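Local coordinates for protein endo-alpha-(1->5)-L-arabinanase (Bacillus licheniformis, PDB 6B7K) that probably cleaves internal alpha-(1->5)-arabinofuranosidic linkages in arabinan, as a calcium-binding glycoside hydrolase of family 43, at residues W68-A82 and Y95-G109. Numbering follows the deposited sequence.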
loop_
_atom_site.group_PDB
_atom_site.type_symbol
_atom_site.label_atom_id
_atom_site.label_comp_id
_atom_site.label_asym_id
_atom_site.label_seq_id
_atom_site.Cartn_x
_atom_site.Cartn_y
_atom_site.Cartn_z
ATOM N N TRP A 68 -14.691 -15.384 8.862
ATOM C CA TRP A 68 -15.281 -14.105 9.239
ATOM C C TRP A 68 -15.232 -13.065 8.123
ATOM O O TRP A 68 -15.784 -11.974 8.305
ATOM C CB TRP A 68 -14.599 -13.562 10.496
ATOM C CG TRP A 68 -13.137 -13.309 10.337
ATOM C CD1 TRP A 68 -12.123 -14.179 10.604
ATOM C CD2 TRP A 68 -12.521 -12.098 9.878
ATOM N NE1 TRP A 68 -10.911 -13.587 10.340
ATOM C CE2 TRP A 68 -11.128 -12.309 9.893
ATOM C CE3 TRP A 68 -13.010 -10.859 9.456
ATOM C CZ2 TRP A 68 -10.219 -11.327 9.500
ATOM C CZ3 TRP A 68 -12.107 -9.884 9.068
ATOM C CH2 TRP A 68 -10.727 -10.124 9.092
ATOM N N TRP A 69 -14.588 -13.359 6.988
ATOM C CA TRP A 69 -14.694 -12.473 5.833
ATOM C C TRP A 69 -16.131 -12.405 5.333
ATOM O O TRP A 69 -16.641 -11.320 5.028
ATOM C CB TRP A 69 -13.766 -12.943 4.713
ATOM C CG TRP A 69 -12.309 -12.783 5.022
ATOM C CD1 TRP A 69 -11.760 -12.030 6.019
ATOM C CD2 TRP A 69 -11.213 -13.395 4.331
ATOM N NE1 TRP A 69 -10.390 -12.133 5.989
ATOM C CE2 TRP A 69 -10.030 -12.967 4.963
ATOM C CE3 TRP A 69 -11.119 -14.262 3.238
ATOM C CZ2 TRP A 69 -8.767 -13.378 4.540
ATOM C CZ3 TRP A 69 -9.865 -14.668 2.820
ATOM C CH2 TRP A 69 -8.707 -14.225 3.468
ATOM N N LYS A 70 -16.800 -13.557 5.251
ATOM C CA LYS A 70 -18.197 -13.592 4.835
ATOM C C LYS A 70 -19.102 -12.798 5.768
ATOM O O LYS A 70 -20.215 -12.440 5.372
ATOM C CB LYS A 70 -18.683 -15.042 4.753
ATOM C CG LYS A 70 -18.155 -15.819 3.554
ATOM C CD LYS A 70 -18.901 -15.442 2.283
ATOM C CE LYS A 70 -20.398 -15.702 2.423
ATOM N NZ LYS A 70 -21.154 -15.330 1.196
ATOM N N MET A 71 -18.657 -12.518 6.995
ATOM C CA MET A 71 -19.480 -11.741 7.918
ATOM C C MET A 71 -19.547 -10.278 7.503
ATOM O O MET A 71 -20.632 -9.692 7.428
ATOM C CB MET A 71 -18.936 -11.858 9.341
ATOM C CG MET A 71 -19.390 -13.086 10.094
ATOM S SD MET A 71 -18.784 -13.055 11.790
ATOM C CE MET A 71 -19.641 -11.618 12.433
ATOM N N TYR A 72 -18.392 -9.668 7.240
ATOM C CA TYR A 72 -18.324 -8.239 6.970
ATOM C C TYR A 72 -18.273 -7.904 5.487
ATOM O O TYR A 72 -18.774 -6.848 5.088
ATOM C CB TYR A 72 -17.109 -7.632 7.682
ATOM C CG TYR A 72 -17.130 -7.859 9.179
ATOM C CD1 TYR A 72 -18.114 -7.283 9.974
ATOM C CD2 TYR A 72 -16.175 -8.653 9.796
ATOM C CE1 TYR A 72 -18.143 -7.488 11.340
ATOM C CE2 TYR A 72 -16.196 -8.864 11.163
ATOM C CZ TYR A 72 -17.182 -8.279 11.929
ATOM O OH TYR A 72 -17.212 -8.481 13.290
ATOM N N VAL A 73 -17.684 -8.768 4.665
ATOM C CA VAL A 73 -17.731 -8.621 3.212
ATOM C C VAL A 73 -18.226 -9.938 2.618
ATOM O O VAL A 73 -17.421 -10.735 2.118
ATOM C CB VAL A 73 -16.360 -8.217 2.642
ATOM C CG1 VAL A 73 -16.478 -7.874 1.165
ATOM C CG2 VAL A 73 -15.789 -7.037 3.412
ATOM N N PRO A 74 -19.533 -10.212 2.660
ATOM C CA PRO A 74 -20.026 -11.511 2.163
ATOM C C PRO A 74 -19.736 -11.761 0.693
ATOM O O PRO A 74 -19.394 -12.889 0.314
ATOM C CB PRO A 74 -21.535 -11.431 2.433
ATOM C CG PRO A 74 -21.674 -10.427 3.527
ATOM C CD PRO A 74 -20.600 -9.415 3.287
ATOM N N ASN A 75 -19.860 -10.737 -0.153
ATOM C CA ASN A 75 -19.623 -10.880 -1.585
ATOM C C ASN A 75 -18.153 -10.728 -1.957
ATOM O O ASN A 75 -17.847 -10.332 -3.090
ATOM C CB ASN A 75 -20.464 -9.863 -2.361
ATOM C CG ASN A 75 -21.954 -10.025 -2.123
ATOM O OD1 ASN A 75 -22.597 -9.155 -1.536
ATOM N ND2 ASN A 75 -22.514 -11.134 -2.594
ATOM N N HIS A 76 -17.235 -11.034 -1.044
ATOM C CA HIS A 76 -15.834 -10.712 -1.278
ATOM C C HIS A 76 -15.254 -11.561 -2.400
ATOM O O HIS A 76 -15.584 -12.742 -2.548
ATOM C CB HIS A 76 -15.014 -10.894 0.002
ATOM C CG HIS A 76 -14.807 -12.320 0.408
ATOM N ND1 HIS A 76 -13.851 -13.129 -0.166
ATOM C CD2 HIS A 76 -15.415 -13.073 1.356
ATOM C CE1 HIS A 76 -13.888 -14.323 0.398
ATOM N NE2 HIS A 76 -14.829 -14.316 1.324
ATOM N N GLU A 77 -14.393 -10.941 -3.200
ATOM C CA GLU A 77 -13.710 -11.651 -4.264
ATOM C C GLU A 77 -12.748 -12.675 -3.668
ATOM O O GLU A 77 -12.203 -12.462 -2.581
ATOM C CB GLU A 77 -12.948 -10.668 -5.150
ATOM C CG GLU A 77 -13.797 -9.529 -5.691
ATOM C CD GLU A 77 -12.968 -8.455 -6.366
ATOM O OE1 GLU A 77 -11.726 -8.579 -6.375
ATOM O OE2 GLU A 77 -13.557 -7.484 -6.883
ATOM N N PRO A 78 -12.522 -13.798 -4.358
ATOM C CA PRO A 78 -11.674 -14.851 -3.773
ATOM C C PRO A 78 -10.261 -14.388 -3.464
ATOM O O PRO A 78 -9.683 -14.823 -2.461
ATOM C CB PRO A 78 -11.694 -15.953 -4.843
ATOM C CG PRO A 78 -12.050 -15.250 -6.111
ATOM C CD PRO A 78 -12.984 -14.150 -5.712
ATOM N N HIS A 79 -9.691 -13.510 -4.283
ATOM C CA HIS A 79 -8.373 -12.958 -4.013
ATOM C C HIS A 79 -8.494 -11.711 -3.145
ATOM O O HIS A 79 -9.415 -10.907 -3.314
ATOM C CB HIS A 79 -7.649 -12.623 -5.317
ATOM C CG HIS A 79 -8.325 -11.563 -6.129
ATOM N ND1 HIS A 79 -9.488 -11.794 -6.832
ATOM C CD2 HIS A 79 -8.000 -10.268 -6.354
ATOM C CE1 HIS A 79 -9.851 -10.686 -7.454
ATOM N NE2 HIS A 79 -8.966 -9.745 -7.180
ATOM N N GLN A 80 -7.568 -11.566 -2.204
ATOM C CA GLN A 80 -7.505 -10.397 -1.342
ATOM C C GLN A 80 -6.519 -9.389 -1.919
ATOM O O GLN A 80 -5.594 -9.748 -2.651
ATOM C CB GLN A 80 -7.104 -10.786 0.082
ATOM C CG GLN A 80 -8.237 -11.388 0.909
ATOM C CD GLN A 80 -8.756 -12.701 0.343
ATOM O OE1 GLN A 80 -8.089 -13.731 0.424
ATOM N NE2 GLN A 80 -9.952 -12.669 -0.232
ATOM N N TRP A 81 -6.728 -8.117 -1.587
ATOM C CA TRP A 81 -6.021 -7.026 -2.239
ATOM C C TRP A 81 -5.044 -6.348 -1.290
ATOM O O TRP A 81 -5.172 -6.422 -0.064
ATOM C CB TRP A 81 -6.981 -5.953 -2.761
ATOM C CG TRP A 81 -8.249 -6.414 -3.398
ATOM C CD1 TRP A 81 -8.580 -7.678 -3.794
ATOM C CD2 TRP A 81 -9.369 -5.587 -3.721
ATOM N NE1 TRP A 81 -9.844 -7.687 -4.336
ATOM C CE2 TRP A 81 -10.347 -6.413 -4.304
ATOM C CE3 TRP A 81 -9.639 -4.225 -3.572
ATOM C CZ2 TRP A 81 -11.572 -5.918 -4.737
ATOM C CZ3 TRP A 81 -10.850 -3.740 -3.999
ATOM C CH2 TRP A 81 -11.801 -4.580 -4.573
ATOM N N ALA A 82 -4.072 -5.662 -1.900
ATOM C CA ALA A 82 -3.218 -4.641 -1.301
ATOM C C ALA A 82 -2.731 -5.002 0.094
ATOM O O ALA A 82 -3.188 -4.409 1.081
ATOM C CB ALA A 82 -3.967 -3.308 -1.251
ATOM N N TYR A 95 -1.269 -6.388 7.100
ATOM C CA TYR A 95 -2.589 -5.835 6.852
ATOM C C TYR A 95 -3.007 -6.152 5.423
ATOM O O TYR A 95 -2.185 -6.112 4.504
ATOM C CB TYR A 95 -2.595 -4.325 7.094
ATOM C CG TYR A 95 -2.363 -3.945 8.542
ATOM C CD1 TYR A 95 -3.421 -3.889 9.441
ATOM C CD2 TYR A 95 -1.090 -3.651 9.012
ATOM C CE1 TYR A 95 -3.218 -3.548 10.767
ATOM C CE2 TYR A 95 -0.877 -3.310 10.337
ATOM C CZ TYR A 95 -1.945 -3.260 11.209
ATOM O OH TYR A 95 -1.744 -2.919 12.528
ATOM N N TYR A 96 -4.282 -6.491 5.244
ATOM C CA TYR A 96 -4.796 -6.890 3.942
ATOM C C TYR A 96 -6.247 -6.448 3.825
ATOM O O TYR A 96 -6.904 -6.140 4.823
ATOM C CB TYR A 96 -4.678 -8.405 3.725
ATOM C CG TYR A 96 -5.377 -9.233 4.783
ATOM C CD1 TYR A 96 -4.742 -9.544 5.980
ATOM C CD2 TYR A 96 -6.669 -9.707 4.587
ATOM C CE1 TYR A 96 -5.373 -10.299 6.951
ATOM C CE2 TYR A 96 -7.308 -10.463 5.557
ATOM C CZ TYR A 96 -6.654 -10.754 6.734
ATOM O OH TYR A 96 -7.277 -11.506 7.704
ATOM N N SER A 97 -6.744 -6.431 2.591
ATOM C CA SER A 97 -8.085 -5.949 2.297
ATOM C C SER A 97 -8.990 -7.097 1.868
ATOM O O SER A 97 -8.543 -8.075 1.263
ATOM C CB SER A 97 -8.058 -4.881 1.199
ATOM O OG SER A 97 -7.104 -3.876 1.491
ATOM N N VAL A 98 -10.273 -6.958 2.190
ATOM C CA VAL A 98 -11.320 -7.883 1.772
ATOM C C VAL A 98 -12.453 -7.030 1.215
ATOM O O VAL A 98 -13.074 -6.260 1.960
ATOM C CB VAL A 98 -11.810 -8.760 2.932
ATOM C CG1 VAL A 98 -12.943 -9.654 2.483
ATOM C CG2 VAL A 98 -10.664 -9.589 3.490
ATOM N N SER A 99 -12.721 -7.150 -0.085
ATOM C CA SER A 99 -13.658 -6.241 -0.741
ATOM C C SER A 99 -14.060 -6.807 -2.100
ATOM O O SER A 99 -13.637 -7.898 -2.497
ATOM C CB SER A 99 -13.047 -4.846 -0.894
ATOM O OG SER A 99 -13.909 -3.987 -1.619
ATOM N N SER A 100 -14.902 -6.048 -2.801
ATOM C CA SER A 100 -15.249 -6.273 -4.197
ATOM C C SER A 100 -14.905 -5.014 -4.982
ATOM O O SER A 100 -14.921 -3.908 -4.435
ATOM C CB SER A 100 -16.739 -6.602 -4.365
ATOM O OG SER A 100 -17.088 -7.774 -3.651
ATOM N N PHE A 101 -14.577 -5.181 -6.262
ATOM C CA PHE A 101 -14.089 -4.048 -7.039
ATOM C C PHE A 101 -15.190 -3.021 -7.263
ATOM O O PHE A 101 -16.356 -3.366 -7.470
ATOM C CB PHE A 101 -13.524 -4.500 -8.384
ATOM C CG PHE A 101 -12.755 -3.424 -9.100
ATOM C CD1 PHE A 101 -11.485 -3.069 -8.675
ATOM C CD2 PHE A 101 -13.302 -2.763 -10.185
ATOM C CE1 PHE A 101 -10.775 -2.077 -9.319
ATOM C CE2 PHE A 101 -12.593 -1.770 -10.836
ATOM C CZ PHE A 101 -11.328 -1.427 -10.403
ATOM N N GLY A 102 -14.808 -1.746 -7.205
ATOM C CA GLY A 102 -15.741 -0.651 -7.379
ATOM C C GLY A 102 -16.810 -0.595 -6.308
ATOM O O GLY A 102 -17.766 0.176 -6.415
ATOM N N SER A 103 -16.653 -1.409 -5.271
ATOM C CA SER A 103 -17.633 -1.543 -4.210
ATOM C C SER A 103 -17.086 -0.941 -2.923
ATOM O O SER A 103 -15.874 -0.783 -2.745
ATOM C CB SER A 103 -18.019 -3.010 -3.999
ATOM O OG SER A 103 -19.050 -3.141 -3.033
ATOM N N ASN A 104 -18.008 -0.609 -2.023
ATOM C CA ASN A 104 -17.669 0.014 -0.754
ATOM C C ASN A 104 -17.685 -0.956 0.415
ATOM O O ASN A 104 -17.040 -0.679 1.431
ATOM C CB ASN A 104 -18.638 1.173 -0.464
ATOM C CG ASN A 104 -18.087 2.181 0.541
ATOM O OD1 ASN A 104 -18.277 3.385 0.389
ATOM N ND2 ASN A 104 -17.406 1.688 1.576
ATOM N N THR A 105 -18.407 -2.068 0.312
ATOM C CA THR A 105 -18.400 -3.050 1.385
ATOM C C THR A 105 -17.018 -3.681 1.490
ATOM O O THR A 105 -16.736 -4.694 0.841
ATOM C CB THR A 105 -19.471 -4.115 1.149
ATOM O OG1 THR A 105 -20.718 -3.473 0.854
ATOM C CG2 THR A 105 -19.635 -4.969 2.388
ATOM N N SER A 106 -16.145 -3.077 2.290
ATOM C CA SER A 106 -14.770 -3.526 2.417
ATOM C C SER A 106 -14.411 -3.687 3.887
ATOM O O SER A 106 -15.066 -3.139 4.776
ATOM C CB SER A 106 -13.802 -2.549 1.750
ATOM O OG SER A 106 -14.243 -2.221 0.446
ATOM N N ALA A 107 -13.350 -4.454 4.128
ATOM C CA ALA A 107 -12.874 -4.703 5.481
ATOM C C ALA A 107 -11.382 -4.978 5.429
ATOM O O ALA A 107 -10.920 -5.739 4.575
ATOM C CB ALA A 107 -13.611 -5.884 6.118
ATOM N N ILE A 108 -10.635 -4.355 6.332
ATOM C CA ILE A 108 -9.201 -4.580 6.456
ATOM C C ILE A 108 -8.964 -5.580 7.577
ATOM O O ILE A 108 -9.429 -5.383 8.706
ATOM C CB ILE A 108 -8.446 -3.266 6.721
ATOM C CG1 ILE A 108 -8.562 -2.334 5.515
ATOM C CG2 ILE A 108 -6.985 -3.553 7.037
ATOM C CD1 ILE A 108 -7.919 -0.975 5.710
ATOM N N GLY A 109 -8.260 -6.666 7.262
ATOM C CA GLY A 109 -7.892 -7.657 8.246
ATOM C C GLY A 109 -6.426 -7.543 8.632
ATOM O O GLY A 109 -5.682 -6.699 8.141
#
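One carboxylate, that of Glu77, ties turn and strand together: its OE2 accepts a hydrogen bond from Phe101 N (2.6 Å), met from above the carboxylate plane, and its OE1 a weak one from Trp81 NE1. Beyond CG the glutamate chain is extended (chi2 170°), which carries the carboxylate past Ser99 to the Ser100–Ser103 type II turn. Glu77 N adds a nearly straight hydrogen bond to Ser99 O (3.2 Å, 171°). The Trp81 indole lies with one face over Ser99 CB, a CH-pi contact, while its backbone pairs with Ser97 through a hydrogen bond from Ser97 N to Trp81 O (3.1 Å) and a weak return bond.

At the other end, helix 69-72 and the type I turn after it pack on the sheet through apolar groups. Val98 divides its branches: CG2 sits over the five-membered ring of Trp69, 3.6 Å from its centroid, and CG1 meets His76 CB (3.5 Å) and Val73 CB. The Trp69 and Tyr96 rings meet rim to rim, planes 67° apart, and Phe62 joins both. Were Trp69 cut back to an alanine, Val98 CG2 would probably lose its ring face and Tyr96 an aromatic neighbour, opening a gap under the helix.

The contact illustrates how polar bonds and apolar packing together fix an interblade connection: 68-80, coming from strand 54-61, packs on strands 92-98 and 106-113, whose loop carries Gly102, predicted to bind substrate, before entering 81-87, an outermost strand of the same four-stranded blade of family 43's five-bladed beta-propeller.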